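Side-chain contacts in response regulator (Colwellia psychrerythraea, PDB 3EQZ), which carries the receiver domain of the CheY-like response regulators, the signal-receiving module of two-component systems: residues V64-H67 against L68-K72; T116-L119 against T120-S123. All coordinates share one frame; numbering follows the deposited sequence.

Both contacts are short-range ones, each formed within a single helix where side chains and carbonyl groups meet about one turn apart. Contact 1 comes first along the chain, at the C-terminal end of helix 60-70, which joins strand 49-53 to strand 76-81 in a beta-alpha-beta unit. Contact 2 follows on helix 112-124, the last helix, which comes after strand 101-107. Their centres are 25 Å apart and their nearest atoms about 14 Å, on opposite sides of the chain's centre. They do not touch; what they share is the parallel five-stranded sheet of the receiver fold, against which each helix packs, and each also meets a different neighbouring subunit.

Contact 1. Residues V64-H67 against L68-K72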
loop_
_atom_site.group_PDB
_atom_site.type_symbol
_atom_site.label_atom_id
_atom_site.label_comp_id
_atom_site.label_asym_id
_atom_site.label_seq_id
_atom_site.Cartn_x
_atom_site.Cartn_y
_atom_site.Cartn_z
ATOM N N VAL B 64 -13.063 12.250 10.668
ATOM C CA VAL B 64 -13.049 11.887 12.086
ATOM C C VAL B 64 -11.608 11.544 12.508
ATOM O O VAL B 64 -11.154 11.956 13.563
ATOM C CB VAL B 64 -14.018 10.701 12.315
ATOM C CG1 VAL B 64 -13.827 10.033 13.669
ATOM C CG2 VAL B 64 -15.506 11.170 12.100
ATOM N N ILE B 65 -10.880 10.799 11.658
ATOM C CA ILE B 65 -9.474 10.481 11.933
ATOM C C ILE B 65 -8.625 11.726 12.070
ATOM O O ILE B 65 -7.891 11.882 13.057
ATOM C CB ILE B 65 -8.897 9.543 10.830
ATOM C CG1 ILE B 65 -9.501 8.151 10.994
ATOM C CG2 ILE B 65 -7.363 9.498 10.895
ATOM C CD1 ILE B 65 -9.208 7.230 9.803
ATOM N N ARG B 66 -8.729 12.626 11.083
ATOM C CA ARG B 66 -8.083 13.944 11.158
ATOM C C ARG B 66 -8.439 14.688 12.463
ATOM O O ARG B 66 -7.582 15.165 13.164
ATOM C CB ARG B 66 -8.473 14.835 9.959
ATOM C CG ARG B 66 -7.454 15.985 9.776
ATOM C CD ARG B 66 -8.013 17.307 9.251
ATOM N NE ARG B 66 -9.225 17.699 9.928
ATOM C CZ ARG B 66 -9.277 18.387 11.064
ATOM N NH1 ARG B 66 -8.158 18.778 11.678
ATOM N NH2 ARG B 66 -10.471 18.654 11.609
ATOM N N HIS B 67 -9.722 14.802 12.778
ATOM C CA HIS B 67 -10.093 15.497 14.022
ATOM C C HIS B 67 -9.488 14.816 15.263
ATOM O O HIS B 67 -8.892 15.458 16.122
ATOM C CB HIS B 67 -11.624 15.558 14.146
ATOM C CG HIS B 67 -12.092 16.225 15.410
ATOM N ND1 HIS B 67 -12.419 17.571 15.466
ATOM C CD2 HIS B 67 -12.279 15.736 16.660
ATOM C CE1 HIS B 67 -12.779 17.881 16.703
ATOM N NE2 HIS B 67 -12.702 16.783 17.447
ATOM N N LEU B 68 -9.640 13.497 15.348
ATOM C CA LEU B 68 -9.099 12.760 16.494
ATOM C C LEU B 68 -7.610 12.966 16.639
ATOM O O LEU B 68 -7.118 13.129 17.743
ATOM C CB LEU B 68 -9.423 11.245 16.399
ATOM C CG LEU B 68 -10.896 10.830 16.453
ATOM C CD1 LEU B 68 -10.986 9.379 16.110
ATOM C CD2 LEU B 68 -11.573 11.052 17.791
ATOM N N ALA B 69 -6.887 12.949 15.532
ATOM C CA ALA B 69 -5.422 13.096 15.581
ATOM C C ALA B 69 -5.026 14.520 16.007
ATOM O O ALA B 69 -4.102 14.717 16.791
ATOM C CB ALA B 69 -4.799 12.784 14.209
ATOM N N GLU B 70 -5.713 15.523 15.461
ATOM C CA GLU B 70 -5.381 16.918 15.830
ATOM C C GLU B 70 -5.590 17.192 17.326
ATOM O O GLU B 70 -4.755 17.835 17.973
ATOM C CB GLU B 70 -6.182 17.895 14.995
ATOM C CG GLU B 70 -6.027 19.314 15.472
ATOM C CD GLU B 70 -7.060 20.237 14.868
ATOM O OE1 GLU B 70 -7.324 21.299 15.513
ATOM O OE2 GLU B 70 -7.603 19.883 13.767
ATOM N N HIS B 71 -6.672 16.675 17.891
ATOM C CA HIS B 71 -6.863 16.733 19.338
ATOM C C HIS B 71 -6.125 15.642 20.094
ATOM O O HIS B 71 -6.312 15.496 21.270
ATOM C CB HIS B 71 -8.362 16.758 19.687
ATOM C CG HIS B 71 -9.052 17.963 19.116
ATOM N ND1 HIS B 71 -9.638 17.965 17.868
ATOM C CD2 HIS B 71 -9.131 19.237 19.571
ATOM C CE1 HIS B 71 -10.105 19.171 17.605
ATOM N NE2 HIS B 71 -9.810 19.962 18.623
ATOM N N LYS B 72 -5.272 14.869 19.423
ATOM C CA LYS B 72 -4.495 13.866 20.148
ATOM C C LYS B 72 -5.361 12.938 21.018
ATOM O O LYS B 72 -4.966 12.574 22.122
ATOM C CB LYS B 72 -3.539 14.572 21.078
ATOM C CG LYS B 72 -2.837 15.715 20.422
ATOM C CD LYS B 72 -1.376 15.416 20.223
ATOM C CE LYS B 72 -0.561 16.718 20.138
ATOM N NZ LYS B 72 0.861 16.439 19.759
#
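Over one face of the His-67 ring sits the imidazole of His-71, one helical turn on, with its ND1 3.3 Å above the ring plane and displaced toward the rim. The two ring planes are inclined by 39° and their centroids lie 4.2 Å apart, so the pair is neither a parallel stack nor an edge-to-face one. The other flat group, the guanidinium of Arg-66, meets Glu-70 at its edge: NH1 forms a salt bridge with OE2, near the guanidinium plane, although the carboxylate is turned 50° from it. The modelled separation is very short, and its exact length is doubtful. Bends at chi2 and chi3 carry the arginine's end forward along the helix, beside Glu-70, whose chain is extended beyond CG. Glu-63 takes NH2 of the same guanidinium in a second salt bridge, so the guanidinium is shared between two carboxylates of this chain, while Met-59 of a second subunit packs on Arg-66.

The carbonyl of His-67 has two donors, both from His-71. His-71 N approaches His-67 O at 3.1 Å in an almost straight bond (176°), and His-71 ND1 comes from above the carbonyl plane at the same distance. This second bond probably limits rotation of the His-71 ring and helps keep it over His-67. On the inner side, Val-64 CG1 lies 3.8 Å from Leu-68 CD1; these side chains run side by side and meet Leu-52 and Ile-50 of strand 49-53.

Lys-72, with positive phi, is the C-prime residue of a Schellman motif: its N bonds to Ala-69 O at 2.9 Å, and Ser-73 N reaches Leu-68 O. Here the helix of a beta-alpha-beta crossover ends, before the chain enters strand 76-81 of the receiver fold.

Contact 2. Residues T116-L119 against T120-S123; sequences TCFL and TSLS
Thr-116 O is gripped twice by Thr-120, through the backbone N at 2.9 Å and through the hydroxyl OG1 at 2.7 Å. The two donors reach this oxygen from opposite faces of the carbonyl plane, with OG1 standing 36° out of it. A chi1 of -58° sets OG1 beside the threonine's own backbone N, and the hydroxyl thus turns back toward the preceding turn.

A second carbonyl, that of Phe-118, is also shared. Leu-122 N bonds to Phe-118 O at 2.9 Å, and Ser-121 OG gives its hydrogen to the same Phe-118 O over 3.0 Å. The serine hydroxyl lies between its backbone N and carbonyl carbon (chi1 67°), and from there it reaches the residue three back and not four. Such hydroxyl-to-carbonyl bonds, back by one turn, are a familiar way for threonine and serine to satisfy their polar ends inside a helix. This one, 112-124, is the closing helix of the CheY-like receiver fold, and its inner side rests on strand 101-107: Phe-118 packs on Ile-103, Asn-104 and Phe-106, and Leu-122 on Ile-103 as well, while Leu-119 leans on Val-23 of helix 13-23.

The apolar contacts along the helix are loose. Leu-122 CD2 comes 4.2 Å from Phe-118 CE2, at an oblique angle to the ring, and 4.3 Å from Leu-119 CD2, so this methyl lies near both the Phe-118 ring and a Leu-119 methyl. Another side of the helix faces a third subunit, where Cys-117 packs on Cys-117 of that chain and Ser-121 on its Glu-113.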
loop_
_atom_site.group_PDB
_atom_site.type_symbol
_atom_site.label_atom_id
_atom_site.label_comp_id
_atom_site.label_asym_id
_atom_site.label_seq_id
_atom_site.Cartn_x
_atom_site.Cartn_y
_atom_site.Cartn_z
ATOM N N THR B 116 -17.276 -10.475 17.621
ATOM C CA THR B 116 -17.762 -10.876 18.964
ATOM C C THR B 116 -16.615 -11.450 19.795
ATOM O O THR B 116 -16.398 -11.078 20.964
ATOM C CB THR B 116 -18.875 -11.929 18.818
ATOM O OG1 THR B 116 -19.963 -11.334 18.110
ATOM C CG2 THR B 116 -19.371 -12.376 20.220
ATOM N N CYS B 117 -15.852 -12.320 19.143
ATOM C CA CYS B 117 -14.676 -12.910 19.751
ATOM C C CYS B 117 -13.616 -11.839 20.175
ATOM O O CYS B 117 -13.155 -11.797 21.341
ATOM C CB CYS B 117 -14.102 -13.931 18.775
ATOM S SG CYS B 117 -12.777 -14.887 19.491
ATOM N N PHE B 118 -13.292 -10.916 19.263
ATOM C CA PHE B 118 -12.384 -9.822 19.598
ATOM C C PHE B 118 -12.864 -8.920 20.762
ATOM O O PHE B 118 -12.107 -8.594 21.685
ATOM C CB PHE B 118 -12.065 -8.964 18.362
ATOM C CG PHE B 118 -11.158 -7.802 18.679
ATOM C CD1 PHE B 118 -9.834 -8.017 19.052
ATOM C CD2 PHE B 118 -11.634 -6.503 18.643
ATOM C CE1 PHE B 118 -8.997 -6.940 19.389
ATOM C CE2 PHE B 118 -10.815 -5.434 18.967
ATOM C CZ PHE B 118 -9.489 -5.646 19.318
ATOM N N LEU B 119 -14.111 -8.459 20.703
ATOM C CA LEU B 119 -14.602 -7.601 21.785
ATOM C C LEU B 119 -14.651 -8.372 23.120
ATOM O O LEU B 119 -14.397 -7.819 24.178
ATOM C CB LEU B 119 -15.975 -7.058 21.447
ATOM C CG LEU B 119 -16.052 -6.094 20.226
ATOM C CD1 LEU B 119 -17.480 -5.736 19.911
ATOM C CD2 LEU B 119 -15.249 -4.836 20.513
ATOM N N THR B 120 -14.992 -9.646 23.074
ATOM C CA THR B 120 -14.886 -10.469 24.273
ATOM C C THR B 120 -13.467 -10.460 24.848
ATOM O O THR B 120 -13.294 -10.139 26.034
ATOM C CB THR B 120 -15.413 -11.886 24.012
ATOM O OG1 THR B 120 -16.774 -11.777 23.574
ATOM C CG2 THR B 120 -15.345 -12.800 25.283
ATOM N N SER B 121 -12.435 -10.750 24.047
ATOM C CA SER B 121 -11.085 -10.689 24.646
ATOM C C SER B 121 -10.736 -9.261 25.124
ATOM O O SER B 121 -10.039 -9.076 26.142
ATOM C CB SER B 121 -10.001 -11.198 23.694
ATOM O OG SER B 121 -9.870 -10.311 22.588
ATOM N N LEU B 122 -11.226 -8.257 24.397
ATOM C CA LEU B 122 -10.916 -6.865 24.720
ATOM C C LEU B 122 -11.460 -6.537 26.112
ATOM O O LEU B 122 -10.768 -5.931 26.956
ATOM C CB LEU B 122 -11.460 -5.914 23.632
ATOM C CG LEU B 122 -11.117 -4.426 23.781
ATOM C CD1 LEU B 122 -9.618 -4.224 23.855
ATOM C CD2 LEU B 122 -11.740 -3.540 22.645
ATOM N N SER B 123 -12.687 -6.988 26.350
ATOM C CA SER B 123 -13.360 -6.836 27.628
ATOM C C SER B 123 -12.600 -7.544 28.755
ATOM O O SER B 123 -12.379 -6.985 29.802
ATOM C CB SER B 123 -14.724 -7.470 27.523
ATOM O OG SER B 123 -15.506 -7.199 28.649
#